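PDB 5DL8: benzoate transport porin BenP from Acinetobacter baumannii AB307-0294, which probably forms a beta-barrel pore of the OprD family that lets small solutes, by its name benzoate, cross the outer membrane. Local coordinates for residues A[133-138]-A[200-205]; A[150-155]-A[173-178]; A[184-189]-A[220-225]. All blocks are in the same frame, centred on the assembly; numbering follows the deposited sequence.

Contact 1: A[133-138]-A[200-205]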
ATOM      1  N   LEU A 133      14.300   2.861   0.102  1.00 29.67           N
ATOM      2  CA  LEU A 133      13.436   3.241  -0.948  1.00 29.27           C
ATOM      3  C   LEU A 133      11.962   3.230  -0.449  1.00 27.80           C
ATOM      4  O   LEU A 133      11.497   2.266   0.168  1.00 24.78           O
ATOM      5  CB  LEU A 133      13.568   2.161  -2.051  1.00 30.07           C
ATOM      6  CG  LEU A 133      14.956   1.746  -2.541  1.00 32.21           C
ATOM      7  CD1 LEU A 133      14.894   0.670  -3.628  1.00 31.41           C
ATOM      8  CD2 LEU A 133      15.725   3.009  -3.015  1.00 34.26           C
ATOM      9  N   TRP A 134      11.269   4.316  -0.769  1.00 27.88           N
ATOM     10  CA  TRP A 134       9.876   4.439  -0.625  1.00 28.65           C
ATOM     11  C   TRP A 134       9.245   4.095  -2.007  1.00 30.04           C
ATOM     12  O   TRP A 134       9.057   4.934  -2.808  1.00 32.49           O
ATOM     13  CB  TRP A 134       9.462   5.914  -0.215  1.00 28.81           C
ATOM     14  CG  TRP A 134      10.157   6.256   1.012  1.00 30.50           C
ATOM     15  CD1 TRP A 134      11.360   6.843   1.090  1.00 31.32           C
ATOM     16  CD2 TRP A 134       9.793   5.821   2.374  1.00 28.31           C
ATOM     17  NE1 TRP A 134      11.754   6.867   2.470  1.00 32.63           N
ATOM     18  CE2 TRP A 134      10.812   6.252   3.242  1.00 29.94           C
ATOM     19  CE3 TRP A 134       8.661   5.208   2.921  1.00 28.03           C
ATOM     20  CZ2 TRP A 134      10.759   6.089   4.674  1.00 30.18           C
ATOM     21  CZ3 TRP A 134       8.627   4.962   4.379  1.00 28.59           C
ATOM     22  CH2 TRP A 134       9.708   5.389   5.211  1.00 28.91           C
ATOM     23  N   LEU A 135       8.804   2.890  -2.191  1.00 30.38           N
ATOM     24  CA  LEU A 135       8.278   2.411  -3.478  1.00 31.01           C
ATOM     25  C   LEU A 135       6.764   2.612  -3.484  1.00 30.45           C
ATOM     26  O   LEU A 135       6.079   2.398  -2.440  1.00 26.69           O
ATOM     27  CB  LEU A 135       8.601   0.919  -3.609  1.00 30.12           C
ATOM     28  CG  LEU A 135      10.110   0.712  -3.673  1.00 31.76           C
ATOM     29  CD1 LEU A 135      10.492  -0.720  -3.624  1.00 30.56           C
ATOM     30  CD2 LEU A 135      10.796   1.469  -4.852  1.00 34.40           C
ATOM     31  N   ASP A 136       6.275   2.911  -4.669  1.00 30.17           N
ATOM     32  CA  ASP A 136       4.885   3.043  -4.935  1.00 34.17           C
ATOM     33  C   ASP A 136       4.579   2.224  -6.223  1.00 34.65           C
ATOM     34  O   ASP A 136       4.326   2.801  -7.260  1.00 34.00           O
ATOM     35  CB  ASP A 136       4.482   4.532  -5.166  1.00 37.72           C
ATOM     36  CG  ASP A 136       2.964   4.700  -5.363  1.00 41.59           C
ATOM     37  OD1 ASP A 136       2.157   3.743  -5.143  1.00 42.42           O
ATOM     38  OD2 ASP A 136       2.558   5.809  -5.742  1.00 51.17           O
ATOM     39  N   LEU A 137       4.634   0.896  -6.096  1.00 34.27           N
ATOM     40  CA  LEU A 137       4.557  -0.066  -7.173  1.00 33.36           C
ATOM     41  C   LEU A 137       3.735  -1.253  -6.794  1.00 31.90           C
ATOM     42  O   LEU A 137       3.490  -1.563  -5.592  1.00 31.60           O
ATOM     43  CB  LEU A 137       5.961  -0.585  -7.481  1.00 35.16           C
ATOM     44  CG  LEU A 137       6.863   0.529  -8.110  1.00 37.95           C
ATOM     45  CD1 LEU A 137       8.292   0.121  -7.961  1.00 39.43           C
ATOM     46  CD2 LEU A 137       6.571   0.903  -9.564  1.00 38.86           C
ATOM     47  N   PRO A 138       3.320  -2.003  -7.795  1.00 32.78           N
ATOM     48  CA  PRO A 138       2.894  -3.404  -7.518  1.00 31.40           C
ATOM     49  C   PRO A 138       3.920  -4.220  -6.666  1.00 31.29           C
ATOM     50  O   PRO A 138       5.143  -4.011  -6.767  1.00 29.56           O
ATOM     51  CB  PRO A 138       2.875  -3.959  -8.916  1.00 34.81           C
ATOM     52  CG  PRO A 138       2.368  -2.706  -9.719  1.00 33.30           C
ATOM     53  CD  PRO A 138       3.278  -1.675  -9.216  1.00 31.62           C
ATOM     54  N   LEU A 200      14.102  -8.997  -5.126  1.00 28.32           N
ATOM     55  CA  LEU A 200      13.113  -8.639  -6.092  1.00 28.06           C
ATOM     56  C   LEU A 200      13.794  -7.798  -7.156  1.00 28.45           C
ATOM     57  O   LEU A 200      14.277  -6.712  -6.856  1.00 28.83           O
ATOM     58  CB  LEU A 200      12.009  -7.803  -5.396  1.00 26.43           C
ATOM     59  CG  LEU A 200      10.992  -7.197  -6.296  1.00 25.63           C
ATOM     60  CD1 LEU A 200      10.261  -8.266  -7.100  1.00 25.31           C
ATOM     61  CD2 LEU A 200       9.942  -6.426  -5.509  1.00 24.31           C
ATOM     62  N   ASN A 201      13.771  -8.273  -8.399  1.00 28.47           N
ATOM     63  CA  ASN A 201      14.293  -7.538  -9.572  1.00 28.92           C
ATOM     64  C   ASN A 201      13.071  -7.133 -10.360  1.00 27.96           C
ATOM     65  O   ASN A 201      12.211  -7.970 -10.670  1.00 28.61           O
ATOM     66  CB  ASN A 201      15.198  -8.448 -10.443  1.00 29.81           C
ATOM     67  CG  ASN A 201      16.250  -9.195  -9.606  1.00 30.40           C
ATOM     68  OD1 ASN A 201      17.119  -8.585  -9.001  1.00 29.70           O
ATOM     69  ND2 ASN A 201      16.178 -10.519  -9.606  1.00 31.12           N
ATOM     70  N   TYR A 202      12.947  -5.858 -10.624  1.00 27.48           N
ATOM     71  CA  TYR A 202      11.712  -5.360 -11.260  1.00 27.76           C
ATOM     72  C   TYR A 202      11.955  -4.357 -12.403  1.00 27.11           C
ATOM     73  O   TYR A 202      12.979  -3.713 -12.443  1.00 26.63           O
ATOM     74  CB  TYR A 202      10.724  -4.758 -10.192  1.00 27.08           C
ATOM     75  CG  TYR A 202      11.088  -3.416  -9.674  1.00 27.50           C
ATOM     76  CD1 TYR A 202      10.579  -2.241 -10.272  1.00 28.01           C
ATOM     77  CD2 TYR A 202      11.892  -3.280  -8.546  1.00 27.57           C
ATOM     78  CE1 TYR A 202      10.898  -0.998  -9.802  1.00 28.33           C
ATOM     79  CE2 TYR A 202      12.223  -1.997  -8.103  1.00 28.78           C
ATOM     80  CZ  TYR A 202      11.742  -0.873  -8.716  1.00 28.68           C
ATOM     81  OH  TYR A 202      12.083   0.387  -8.206  1.00 30.71           O
ATOM     82  N   ILE A 203      10.962  -4.226 -13.268  1.00 27.62           N
ATOM     83  CA  ILE A 203      10.846  -3.109 -14.280  1.00 28.31           C
ATOM     84  C   ILE A 203       9.422  -2.594 -14.255  1.00 27.57           C
ATOM     85  O   ILE A 203       8.453  -3.399 -14.113  1.00 27.08           O
ATOM     86  CB  ILE A 203      11.418  -3.462 -15.686  1.00 31.20           C
ATOM     87  CG1 ILE A 203      11.033  -2.457 -16.810  1.00 32.82           C
ATOM     88  CG2 ILE A 203      10.997  -4.827 -16.091  1.00 33.20           C
ATOM     89  CD1 ILE A 203      12.075  -2.387 -17.935  1.00 34.25           C
ATOM     90  N   ASP A 204       9.272  -1.256 -14.290  1.00 26.68           N
ATOM     91  CA  ASP A 204       7.959  -0.662 -14.386  1.00 26.34           C
ATOM     92  C   ASP A 204       8.001   0.374 -15.464  1.00 26.43           C
ATOM     93  O   ASP A 204       8.886   1.135 -15.456  1.00 28.24           O
ATOM     94  CB  ASP A 204       7.618  -0.033 -13.051  1.00 26.49           C
ATOM     95  CG  ASP A 204       6.273   0.580 -13.025  1.00 28.04           C
ATOM     96  OD1 ASP A 204       5.305  -0.174 -12.857  1.00 27.79           O
ATOM     97  OD2 ASP A 204       6.202   1.835 -13.124  1.00 32.39           O
ATOM     98  N   LEU A 205       7.040   0.398 -16.376  1.00 26.60           N
ATOM     99  CA  LEU A 205       6.933   1.306 -17.525  1.00 27.89           C
ATOM    100  C   LEU A 205       5.558   1.972 -17.528  1.00 27.59           C
ATOM    101  O   LEU A 205       4.496   1.244 -17.270  1.00 26.64           O
ATOM    102  CB  LEU A 205       7.082   0.499 -18.817  1.00 29.70           C
ATOM    103  CG  LEU A 205       8.394  -0.225 -19.030  1.00 32.20           C
ATOM    104  CD1 LEU A 205       8.440  -0.924 -20.398  1.00 36.00           C
ATOM    105  CD2 LEU A 205       9.591   0.736 -18.980  1.00 34.58           C
TER

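Contact 2: A[150-155]-A[173-178]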
ATOM      1  N   THR A 150       5.897   1.045   6.087  1.00 23.96           N
ATOM      2  CA  THR A 150       6.778   0.108   5.346  1.00 23.03           C
ATOM      3  C   THR A 150       7.724   0.904   4.439  1.00 22.76           C
ATOM      4  O   THR A 150       7.338   1.889   3.813  1.00 23.70           O
ATOM      5  CB  THR A 150       5.890  -0.875   4.548  1.00 23.04           C
ATOM      6  OG1 THR A 150       4.970  -1.430   5.483  1.00 22.85           O
ATOM      7  CG2 THR A 150       6.657  -2.055   3.795  1.00 22.21           C
ATOM      8  N   SER A 151       8.986   0.543   4.447  1.00 23.08           N
ATOM      9  CA  SER A 151       9.938   0.947   3.424  1.00 23.76           C
ATOM     10  C   SER A 151      10.792  -0.256   3.021  1.00 24.46           C
ATOM     11  O   SER A 151      10.596  -1.377   3.579  1.00 24.81           O
ATOM     12  CB  SER A 151      10.763   2.093   3.974  1.00 23.96           C
ATOM     13  OG  SER A 151      11.630   1.673   5.030  1.00 24.00           O
ATOM     14  N   TYR A 152      11.763  -0.029   2.101  1.00 26.12           N
ATOM     15  CA  TYR A 152      12.500  -1.096   1.370  1.00 26.69           C
ATOM     16  C   TYR A 152      14.006  -0.759   1.280  1.00 27.74           C
ATOM     17  O   TYR A 152      14.425   0.405   1.462  1.00 28.98           O
ATOM     18  CB  TYR A 152      11.878  -1.175  -0.071  1.00 26.84           C
ATOM     19  CG  TYR A 152      10.451  -1.565  -0.040  1.00 25.65           C
ATOM     20  CD1 TYR A 152      10.078  -2.841   0.152  1.00 27.17           C
ATOM     21  CD2 TYR A 152       9.456  -0.603  -0.020  1.00 26.82           C
ATOM     22  CE1 TYR A 152       8.704  -3.212   0.238  1.00 27.74           C
ATOM     23  CE2 TYR A 152       8.126  -0.958   0.063  1.00 25.94           C
ATOM     24  CZ  TYR A 152       7.759  -2.241   0.205  1.00 26.73           C
ATOM     25  OH  TYR A 152       6.397  -2.504   0.302  1.00 30.33           O
ATOM     26  N   TRP A 153      14.846  -1.740   1.050  1.00 27.06           N
ATOM     27  CA  TRP A 153      16.227  -1.405   0.917  1.00 28.72           C
ATOM     28  C   TRP A 153      16.725  -2.004  -0.386  1.00 28.75           C
ATOM     29  O   TRP A 153      16.525  -3.211  -0.624  1.00 27.06           O
ATOM     30  CB  TRP A 153      16.996  -2.000   2.071  1.00 30.35           C
ATOM     31  CG  TRP A 153      18.480  -1.635   2.211  1.00 33.44           C
ATOM     32  CD1 TRP A 153      19.610  -2.419   1.831  1.00 35.42           C
ATOM     33  CD2 TRP A 153      19.000  -0.492   2.870  1.00 34.85           C
ATOM     34  NE1 TRP A 153      20.762  -1.774   2.217  1.00 37.22           N
ATOM     35  CE2 TRP A 153      20.413  -0.585   2.836  1.00 37.65           C
ATOM     36  CE3 TRP A 153      18.404   0.617   3.502  1.00 36.42           C
ATOM     37  CZ2 TRP A 153      21.236   0.409   3.400  1.00 38.92           C
ATOM     38  CZ3 TRP A 153      19.233   1.593   4.061  1.00 37.10           C
ATOM     39  CH2 TRP A 153      20.626   1.476   3.996  1.00 38.87           C
ATOM     40  N   GLY A 154      17.409  -1.186  -1.167  1.00 29.19           N
ATOM     41  CA  GLY A 154      17.951  -1.646  -2.482  1.00 30.24           C
ATOM     42  C   GLY A 154      18.470  -0.526  -3.332  1.00 31.03           C
ATOM     43  O   GLY A 154      18.850   0.517  -2.822  1.00 30.54           O
ATOM     44  N   THR A 155      18.545  -0.778  -4.645  1.00 33.05           N
ATOM     45  CA  THR A 155      18.948   0.200  -5.628  1.00 33.89           C
ATOM     46  C   THR A 155      17.910   0.310  -6.671  1.00 33.35           C
ATOM     47  O   THR A 155      17.422  -0.738  -7.131  1.00 35.45           O
ATOM     48  CB  THR A 155      20.175  -0.304  -6.323  1.00 36.20           C
ATOM     49  OG1 THR A 155      21.078  -0.725  -5.320  1.00 38.82           O
ATOM     50  CG2 THR A 155      20.804   0.762  -7.147  1.00 36.64           C
ATOM     51  N   GLU A 173      16.518  -5.743  -2.080  1.00 30.62           N
ATOM     52  CA  GLU A 173      17.002  -6.859  -1.317  1.00 32.77           C
ATOM     53  C   GLU A 173      16.248  -7.129  -0.059  1.00 31.91           C
ATOM     54  O   GLU A 173      16.222  -8.262   0.381  1.00 32.10           O
ATOM     55  CB  GLU A 173      18.510  -6.702  -1.081  1.00 37.41           C
ATOM     56  CG  GLU A 173      19.268  -6.960  -2.433  1.00 41.80           C
ATOM     57  CD  GLU A 173      20.825  -7.056  -2.429  1.00 46.39           C
ATOM     58  OE1 GLU A 173      21.426  -6.792  -1.388  1.00 47.71           O
ATOM     59  OE2 GLU A 173      21.450  -7.407  -3.520  1.00 50.16           O
ATOM     60  N   LYS A 174      15.677  -6.081   0.563  1.00 30.09           N
ATOM     61  CA  LYS A 174      15.118  -6.160   1.858  1.00 29.28           C
ATOM     62  C   LYS A 174      13.887  -5.267   1.987  1.00 26.94           C
ATOM     63  O   LYS A 174      13.757  -4.273   1.295  1.00 26.61           O
ATOM     64  CB  LYS A 174      16.141  -5.733   2.925  1.00 30.63           C
ATOM     65  CG  LYS A 174      17.553  -6.354   2.967  1.00 33.60           C
ATOM     66  CD  LYS A 174      17.577  -7.608   3.772  1.00 35.16           C
ATOM     67  CE  LYS A 174      18.929  -7.914   4.398  1.00 39.21           C
ATOM     68  NZ  LYS A 174      20.007  -7.933   3.399  1.00 42.76           N
ATOM     69  N   VAL A 175      13.040  -5.650   2.930  1.00 25.79           N
ATOM     70  CA  VAL A 175      11.813  -4.944   3.275  1.00 26.49           C
ATOM     71  C   VAL A 175      11.812  -4.740   4.797  1.00 25.28           C
ATOM     72  O   VAL A 175      12.257  -5.619   5.574  1.00 26.27           O
ATOM     73  CB  VAL A 175      10.503  -5.701   2.834  1.00 25.43           C
ATOM     74  CG1 VAL A 175      10.456  -7.128   3.380  1.00 26.19           C
ATOM     75  CG2 VAL A 175       9.273  -4.959   3.355  1.00 25.16           C
ATOM     76  N   SER A 176      11.338  -3.599   5.242  1.00 24.54           N
ATOM     77  CA  SER A 176      11.064  -3.398   6.721  1.00 23.46           C
ATOM     78  C   SER A 176       9.613  -3.206   6.879  1.00 22.76           C
ATOM     79  O   SER A 176       9.098  -2.103   6.622  1.00 21.78           O
ATOM     80  CB  SER A 176      11.728  -2.141   7.237  1.00 24.30           C
ATOM     81  OG  SER A 176      11.696  -2.098   8.676  1.00 24.86           O
ATOM     82  N   PRO A 177       8.903  -4.261   7.185  1.00 23.05           N
ATOM     83  CA  PRO A 177       7.426  -4.131   7.291  1.00 22.93           C
ATOM     84  C   PRO A 177       6.883  -3.067   8.297  1.00 23.21           C
ATOM     85  O   PRO A 177       7.602  -2.650   9.190  1.00 22.65           O
ATOM     86  CB  PRO A 177       6.977  -5.576   7.698  1.00 23.11           C
ATOM     87  CG  PRO A 177       8.007  -6.433   7.116  1.00 23.93           C
ATOM     88  CD  PRO A 177       9.308  -5.664   7.345  1.00 24.40           C
ATOM     89  N   ARG A 178       5.632  -2.641   8.100  1.00 23.16           N
ATOM     90  CA  ARG A 178       5.017  -1.604   8.895  1.00 25.01           C
ATOM     91  C   ARG A 178       5.135  -1.895  10.467  1.00 26.05           C
ATOM     92  O   ARG A 178       5.331  -0.996  11.214  1.00 26.10           O
ATOM     93  CB  ARG A 178       3.562  -1.416   8.484  1.00 24.34           C
ATOM     94  CG  ARG A 178       2.655  -2.521   8.954  1.00 25.69           C
ATOM     95  CD  ARG A 178       1.336  -2.503   8.269  1.00 27.52           C
ATOM     96  NE  ARG A 178       0.411  -3.538   8.792  1.00 30.91           N
ATOM     97  CZ  ARG A 178      -0.687  -3.991   8.122  1.00 33.38           C
ATOM     98  NH1 ARG A 178      -0.928  -3.544   6.817  1.00 30.14           N
ATOM     99  NH2 ARG A 178      -1.519  -4.918   8.698  1.00 32.26           N
TER

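Contact 3: A[184-189]-A[220-225]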
ATOM      1  N   LYS A 184      14.562  -6.920   6.464  1.00 32.63           N
ATOM      2  CA  LYS A 184      14.740  -8.389   6.288  1.00 32.76           C
ATOM      3  C   LYS A 184      14.409  -8.778   4.829  1.00 30.61           C
ATOM      4  O   LYS A 184      13.703  -8.022   4.082  1.00 28.89           O
ATOM      5  CB  LYS A 184      13.762  -9.122   7.266  1.00 33.77           C
ATOM      6  CG  LYS A 184      12.298  -8.922   6.773  1.00 35.06           C
ATOM      7  CD  LYS A 184      11.139  -9.137   7.745  1.00 36.11           C
ATOM      8  CE  LYS A 184      11.211 -10.501   8.299  1.00 38.20           C
ATOM      9  NZ  LYS A 184      10.309 -10.463   9.455  1.00 41.55           N
ATOM     10  N   LYS A 185      14.827  -9.989   4.477  1.00 28.71           N
ATOM     11  CA  LYS A 185      14.463 -10.569   3.187  1.00 29.40           C
ATOM     12  C   LYS A 185      12.975 -10.748   3.027  1.00 27.07           C
ATOM     13  O   LYS A 185      12.278 -11.071   4.018  1.00 26.53           O
ATOM     14  CB  LYS A 185      15.116 -11.934   2.991  1.00 30.10           C
ATOM     15  CG  LYS A 185      16.594 -11.772   2.734  1.00 32.80           C
ATOM     16  CD  LYS A 185      17.390 -13.093   2.730  1.00 35.35           C
ATOM     17  CE  LYS A 185      18.815 -12.807   2.289  1.00 37.20           C
ATOM     18  NZ  LYS A 185      19.417 -14.146   2.219  1.00 41.38           N
ATOM     19  N   PHE A 186      12.487 -10.581   1.803  1.00 25.73           N
ATOM     20  CA  PHE A 186      11.109 -10.965   1.448  1.00 24.52           C
ATOM     21  C   PHE A 186      10.888 -12.418   1.651  1.00 24.22           C
ATOM     22  O   PHE A 186      11.843 -13.206   1.537  1.00 24.43           O
ATOM     23  CB  PHE A 186      10.881 -10.734  -0.090  1.00 25.78           C
ATOM     24  CG  PHE A 186      10.776  -9.262  -0.526  1.00 25.68           C
ATOM     25  CD1 PHE A 186       9.629  -8.546  -0.295  1.00 26.56           C
ATOM     26  CD2 PHE A 186      11.847  -8.617  -1.146  1.00 26.25           C
ATOM     27  CE1 PHE A 186       9.550  -7.181  -0.627  1.00 26.27           C
ATOM     28  CE2 PHE A 186      11.753  -7.321  -1.535  1.00 27.37           C
ATOM     29  CZ  PHE A 186      10.610  -6.581  -1.282  1.00 26.77           C
ATOM     30  N   SER A 187       9.649 -12.816   1.917  1.00 23.45           N
ATOM     31  CA  SER A 187       9.408 -14.223   2.045  1.00 24.67           C
ATOM     32  C   SER A 187       7.984 -14.632   1.653  1.00 24.00           C
ATOM     33  O   SER A 187       7.102 -13.797   1.569  1.00 24.55           O
ATOM     34  CB  SER A 187       9.722 -14.719   3.507  1.00 25.61           C
ATOM     35  OG  SER A 187       8.993 -13.995   4.524  1.00 25.74           O
ATOM     36  N   PHE A 188       7.763 -15.924   1.427  1.00 23.88           N
ATOM     37  CA  PHE A 188       6.427 -16.446   1.253  1.00 25.31           C
ATOM     38  C   PHE A 188       6.321 -17.706   2.130  1.00 27.95           C
ATOM     39  O   PHE A 188       7.238 -18.604   2.178  1.00 27.82           O
ATOM     40  CB  PHE A 188       6.175 -16.738  -0.232  1.00 26.05           C
ATOM     41  CG  PHE A 188       4.775 -17.195  -0.569  1.00 26.88           C
ATOM     42  CD1 PHE A 188       3.763 -16.276  -0.918  1.00 28.45           C
ATOM     43  CD2 PHE A 188       4.459 -18.528  -0.642  1.00 27.26           C
ATOM     44  CE1 PHE A 188       2.475 -16.725  -1.268  1.00 28.63           C
ATOM     45  CE2 PHE A 188       3.171 -18.964  -0.937  1.00 27.35           C
ATOM     46  CZ  PHE A 188       2.172 -18.071  -1.278  1.00 27.44           C
ATOM     47  N   THR A 189       5.124 -17.835   2.680  1.00 30.28           N
ATOM     48  CA  THR A 189       4.786 -18.880   3.604  1.00 33.23           C
ATOM     49  C   THR A 189       3.570 -19.713   3.136  1.00 32.85           C
ATOM     50  O   THR A 189       2.524 -19.167   2.777  1.00 33.05           O
ATOM     51  CB  THR A 189       4.587 -18.204   5.042  1.00 33.02           C
ATOM     52  OG1 THR A 189       5.860 -17.639   5.454  1.00 34.95           O
ATOM     53  CG2 THR A 189       4.198 -19.213   6.044  1.00 33.43           C
ATOM     54  N   GLY A 220       7.943  -8.161 -12.083  1.00 24.60           N
ATOM     55  CA  GLY A 220       8.718  -8.401 -10.852  1.00 25.33           C
ATOM     56  C   GLY A 220       9.182  -9.851 -10.704  1.00 24.66           C
ATOM     57  O   GLY A 220       8.358 -10.758 -10.710  1.00 22.72           O
ATOM     58  N   ASN A 221      10.489 -10.020 -10.555  1.00 25.13           N
ATOM     59  CA  ASN A 221      11.085 -11.371 -10.383  1.00 26.25           C
ATOM     60  C   ASN A 221      11.437 -11.435  -8.904  1.00 26.86           C
ATOM     61  O   ASN A 221      12.437 -10.860  -8.440  1.00 27.49           O
ATOM     62  CB  ASN A 221      12.288 -11.616 -11.361  1.00 27.04           C
ATOM     63  CG  ASN A 221      13.193 -12.757 -10.939  1.00 27.42           C
ATOM     64  OD1 ASN A 221      14.355 -12.578 -10.875  1.00 30.26           O
ATOM     65  ND2 ASN A 221      12.677 -13.869 -10.618  1.00 27.20           N
ATOM     66  N   LEU A 222      10.570 -12.087  -8.146  1.00 26.78           N
ATOM     67  CA  LEU A 222      10.846 -12.246  -6.737  1.00 28.74           C
ATOM     68  C   LEU A 222      11.664 -13.537  -6.553  1.00 26.96           C
ATOM     69  O   LEU A 222      11.102 -14.542  -6.553  1.00 25.42           O
ATOM     70  CB  LEU A 222       9.473 -12.169  -5.945  1.00 30.29           C
ATOM     71  CG  LEU A 222       9.501 -12.100  -4.442  1.00 32.61           C
ATOM     72  CD1 LEU A 222      10.345 -11.002  -3.831  1.00 32.70           C
ATOM     73  CD2 LEU A 222       8.072 -12.038  -3.956  1.00 32.28           C
ATOM     74  N   GLU A 223      12.976 -13.471  -6.521  1.00 28.02           N
ATOM     75  CA  GLU A 223      13.792 -14.697  -6.678  1.00 31.81           C
ATOM     76  C   GLU A 223      13.387 -15.846  -5.773  1.00 33.72           C
ATOM     77  O   GLU A 223      13.209 -15.616  -4.567  1.00 35.08           O
ATOM     78  CB  GLU A 223      15.264 -14.415  -6.505  1.00 33.79           C
ATOM     79  CG  GLU A 223      15.878 -13.498  -7.557  1.00 35.73           C
ATOM     80  CD  GLU A 223      17.351 -13.218  -7.318  1.00 38.75           C
ATOM     81  OE1 GLU A 223      17.990 -13.933  -6.514  1.00 43.57           O
ATOM     82  OE2 GLU A 223      17.881 -12.250  -7.893  1.00 40.58           O
ATOM     83  N   ASP A 224      13.179 -17.051  -6.335  1.00 37.62           N
ATOM     84  CA  ASP A 224      12.896 -18.373  -5.616  1.00 40.22           C
ATOM     85  C   ASP A 224      11.482 -18.451  -5.057  1.00 38.80           C
ATOM     86  O   ASP A 224      11.104 -19.424  -4.430  1.00 35.54           O
ATOM     87  CB  ASP A 224      13.850 -18.650  -4.407  1.00 45.94           C
ATOM     88  CG  ASP A 224      15.316 -18.104  -4.605  1.00 51.81           C
ATOM     89  OD1 ASP A 224      15.912 -18.734  -5.497  1.00 50.05           O
ATOM     90  OD2 ASP A 224      15.817 -17.078  -3.864  1.00 52.08           O
ATOM     91  N   LEU A 225      10.693 -17.375  -5.215  1.00 36.10           N
ATOM     92  CA  LEU A 225       9.272 -17.393  -4.816  1.00 34.30           C
ATOM     93  C   LEU A 225       8.333 -17.413  -6.082  1.00 33.05           C
ATOM     94  O   LEU A 225       7.742 -18.448  -6.409  1.00 34.55           O
ATOM     95  CB  LEU A 225       8.979 -16.236  -3.820  1.00 32.15           C
ATOM     96  CG  LEU A 225      10.002 -16.062  -2.671  1.00 32.11           C
ATOM     97  CD1 LEU A 225       9.612 -14.940  -1.691  1.00 31.58           C
ATOM     98  CD2 LEU A 225      10.046 -17.360  -1.902  1.00 33.63           C
TER

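Contact 1: A[133-138]-A[200-205]
Leu133 ends a short strand, and the chain then leaves the barrel wall as a loop. The first side chain to meet the strand 200-205 is Leu135. Leu135 CD2 comes tip to tip with Tyr202 OH at 3.8 Å. The methyl only packs there; the hydroxyl is hydrogen-bonded to Glu168 and Asn156. Leu137 carries most of the contact. Its CG stands anti to the carbonyl carbon (chi1 -68°), and its two methyls divide between two partners. Leu137 CD1 rests 3.4 Å from Tyr202 CE1, where the leucine and the tyrosine side chains cross at about a right angle. Leu137 CD2 lies 3.5 Å from Asp204 CG, so a methyl packs directly on a buried carboxylate. Asp204 itself forms a salt bridge with Arg206. Its OD1 is also close to Glu216, which may raise the proton affinity of one of the two acids. Pro138 closes the segment, with Pro138 CD 4.4 Å from Asp204 OD1. This inward-folded loop is consistent with the pore-constricting third loop of OprD porins. It packs across strand 200-210, with strand 165-176 touching Leu135 and Leu137, and strand 213-222 touching Pro138.

Contact 2: A[150-155]-A[173-178]
Trp153 O is the best-held polar atom here, gripped by two backbone N-H groups of the facing strand. Glu173 N donates at 2.9 Å to Trp153 O, and Lys174 N donates to the same Trp153 oxygen at 3.2 Å. Both donors lie in the carbonyl plane. Glu173 and Lys174 thus both face Trp153, which is a classic beta bulge where strand 151-153 pairs antiparallel with the end of barrel strand 165-176. On the chain of Trp153, Gly154 follows and the backbone turns a corner there. The bulge therefore sits where the strand changes direction.

Beyond the bulge the pairing is regular. Trp153 N donates to Lys174 O at 2.8 Å, from above the carbonyl plane rather than within it. Ser176 N reaches Ser151 O at 2.9 Å in a nearly straight bond (171°). The return bond from Ser151 N to Ser176 O is weak. Trp153 and Lys174 share a face of the sheet with Ser151 and Ser176. The CB atoms of Trp153 and Lys174 meet, but the indole and the ammonium end both lead away. The serine hydroxyls are held from outside, Ser151 by Glu132 and Ser176 by Asp182. Past the strand end, Arg178 extends away to a salt bridge with Asp143.

Tyr152 and Val175 form the non-hydrogen-bonded pair, on the other face. Their side chains lie side by side and point the same way. Val175 CG2 is anti to the backbone N, which brings this methyl 3.6 Å from Tyr152 CE1. Thr150 CG2 lies 3.9 Å from the same Val175 CG2.

Contact 3: A[184-189]-A[220-225]
Two leucines of 220-225 make this contact, each using its CD1 methyl. Leu222 CD1 packs 3.8 Å from Phe186 CG, near the root of the ring, and the two side chains cross at about a right angle. Leu225 CD1 is set against the backbone instead. Leu225 CD1 lies 3.7 Å from Ser187 C and 3.8 Å from Phe188 N. Of the Phe188 side chain, CB is the part that comes near, 4.1 Å from Leu225 CD1, because its ring leads away and touches Pro294. Leu222 CG is anti to the backbone N (chi1 -171°), whereas Leu225 CG is anti to the carbonyl carbon (chi1 -46°). The two methyls meet successive residues, Phe186 and then Ser187-Phe188.

A tight turn brings both leucines to the same side. Leu225 N donates to Leu222 O at 3.2 Å, and Glu223 and Asp224 have the backbone angles of a type II beta turn. This turn links barrel strands 213-222 and 226-238 as a hairpin. The facing segment leads into another hairpin, strands 187-190 and 193-196, within a long loop between two barrel strands.

Further out, Phe186 is packed by Val172, Val175, Leu200 and Leu300. Ser187 OG is hydrogen-bonded to Asp297. The polar residues of the turn are held too. Asp224 N is hydrogen-bonded to Asp256 OD2 and Glu223 O to Ser197 OG, and the Glu223 carboxylate makes a salt bridge with Arg171.

All three contacts are largely buried and lie in one region of the barrel, with centres about 11 to 14 Å apart. Contact 2 is strand pairing at the end of wall strand 165-176 and is held by backbone hydrogen bonds. Contact 1 presses a loop onto a wall strand; contact 3 packs the start of a loop hairpin on a strand end and its turn. Both use leucine methyls and aromatic side chains. Trp153 gives contact 2 an exposed edge. Contact 1 sets a buried carboxylate, Asp204, beside its apolar groups. Leu135 CD1 packs on Tyr152 CG, joining contacts 1 and 2. Val175 N lies 2.7 Å from Lys184 O, a probable hydrogen bond from contact 2 to contact 3. Contacts 1 and 3 meet through neighbouring strands 200-210 and 213-222.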